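Local coordinates for glutathione transferase (Lolium rigidum, PDB 6ZB6), which probably conjugates glutathione to electrophilic xenobiotics such as herbicides, as a phi-class enzyme linked to multiple-herbicide resistance, at residues Ala196-Glu199 with Arg200-Arg204. Numbering follows the deposited sequence.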
# COMPACT_ATOMS: atom_id res chain seq x y z
N ALA A 196 -15.98 6.77 -3.64
CA ALA A 196 -16.58 5.57 -4.23
C ALA A 196 -15.50 4.61 -4.74
O ALA A 196 -15.65 3.39 -4.64
CB ALA A 196 -17.50 5.95 -5.38
N TRP A 197 -14.47 5.17 -5.36
CA TRP A 197 -13.29 4.40 -5.75
C TRP A 197 -12.68 3.69 -4.54
O TRP A 197 -12.40 2.49 -4.58
CB TRP A 197 -12.30 5.35 -6.41
CG TRP A 197 -10.88 4.90 -6.55
CD1 TRP A 197 -10.38 4.06 -7.52
CD2 TRP A 197 -9.76 5.32 -5.78
NE1 TRP A 197 -9.03 3.92 -7.37
CE2 TRP A 197 -8.61 4.69 -6.31
CE3 TRP A 197 -9.61 6.18 -4.68
CZ2 TRP A 197 -7.34 4.86 -5.77
CZ3 TRP A 197 -8.34 6.35 -4.15
CH2 TRP A 197 -7.21 5.70 -4.71
N TRP A 198 -12.48 4.44 -3.45
CA TRP A 198 -11.94 3.84 -2.24
C TRP A 198 -12.80 2.69 -1.75
O TRP A 198 -12.28 1.63 -1.37
CB TRP A 198 -11.78 4.90 -1.14
CG TRP A 198 -11.24 4.33 0.15
CD1 TRP A 198 -11.88 4.29 1.35
CD2 TRP A 198 -9.97 3.69 0.34
NE1 TRP A 198 -11.08 3.67 2.29
CE2 TRP A 198 -9.90 3.30 1.69
CE3 TRP A 198 -8.88 3.41 -0.49
CZ2 TRP A 198 -8.79 2.64 2.23
CZ3 TRP A 198 -7.76 2.76 0.05
CH2 TRP A 198 -7.73 2.38 1.39
N GLU A 199 -14.14 2.86 -1.77
CA GLU A 199 -15.01 1.79 -1.31
C GLU A 199 -14.96 0.58 -2.22
O GLU A 199 -15.07 -0.55 -1.74
CB GLU A 199 -16.45 2.30 -1.19
CG GLU A 199 -16.57 3.41 -0.18
CD GLU A 199 -16.61 2.93 1.26
OE1 GLU A 199 -16.19 1.79 1.54
OE2 GLU A 199 -17.10 3.70 2.12
N ARG A 200 -14.78 0.79 -3.52
CA ARG A 200 -14.59 -0.35 -4.41
C ARG A 200 -13.32 -1.11 -4.03
O ARG A 200 -13.33 -2.35 -3.98
CB ARG A 200 -14.54 0.11 -5.87
CG ARG A 200 -15.90 0.45 -6.46
CD ARG A 200 -15.82 0.57 -7.98
NE ARG A 200 -15.14 1.79 -8.40
CZ ARG A 200 -15.71 2.99 -8.44
NH1 ARG A 200 -16.98 3.15 -8.10
NH2 ARG A 200 -15.00 4.05 -8.82
N ILE A 201 -12.24 -0.39 -3.73
CA ILE A 201 -11.00 -1.04 -3.29
C ILE A 201 -11.24 -1.83 -2.01
O ILE A 201 -10.83 -2.99 -1.88
CB ILE A 201 -9.88 0.00 -3.11
CG1 ILE A 201 -9.44 0.55 -4.47
CG2 ILE A 201 -8.69 -0.59 -2.33
CD1 ILE A 201 -8.49 1.72 -4.36
N MET A 202 -11.91 -1.21 -1.03
CA MET A 202 -12.15 -1.85 0.26
C MET A 202 -13.11 -3.03 0.15
O MET A 202 -13.15 -3.86 1.06
CB MET A 202 -12.69 -0.84 1.27
CG MET A 202 -11.64 0.16 1.79
SD MET A 202 -10.13 -0.60 2.48
CE MET A 202 -10.82 -1.52 3.85
N ALA A 203 -13.88 -3.11 -0.92
CA ALA A 203 -14.78 -4.23 -1.12
C ALA A 203 -14.08 -5.48 -1.62
O ALA A 203 -14.68 -6.56 -1.58
CB ALA A 203 -15.89 -3.83 -2.10
N ARG A 204 -12.83 -5.37 -2.08
CA ARG A 204 -12.17 -6.52 -2.69
C ARG A 204 -11.85 -7.56 -1.63
O ARG A 204 -11.38 -7.22 -0.54
CB ARG A 204 -10.88 -6.08 -3.38
CG ARG A 204 -11.13 -5.23 -4.62
CD ARG A 204 -9.82 -4.92 -5.35
NE ARG A 204 -9.35 -6.06 -6.12
CZ ARG A 204 -9.85 -6.43 -7.30
NH1 ARG A 204 -10.84 -5.74 -7.85
NH2 ARG A 204 -9.35 -7.49 -7.93
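Met202 reaches back one helical turn to lie against the indole of Trp198. Met202 CG sits over the five-membered ring of Trp198, 3.8 Å from its centroid, and the sulfur continues obliquely beside the benzene ring, with SD 3.5 Å from Trp198 CZ2, a Met-aromatic contact. The bend at chi2 (-53°) carries SD along the indole toward the six-membered ring. The preceding pair is built differently: Trp197 and Ile201 run side by side, and a single methyl, Ile201 CD1, lies over one face of the Trp197 indole in a CH-pi contact, 3.9 Å from the centroid of its six-membered ring. Arg200 folds back at chi3 (-73°), laying one guanidinium face over the backbone at Ala196 O and Trp197 CA, with NH2 3.5 Å from the latter. The backbone is held by i to i+4 hydrogen bonds, including Met202 N to Trp198 O at 2.9 Å; the last, Ala203 N to Glu199 O, is weak. Outside partners fix the polar ends: Trp197 NE1 hydrogen-bonds Asp169 OD1, while Arg200 NH2 hydrogen-bonds Glu158 O and its guanidinium makes a cation-pi contact with Tyr159. This late turn of helix 192-202, in the all-helical C-terminal domain, packs Trp198 and Met202 on helix 173-179, and Ile201 and Met202 on helix 205-214.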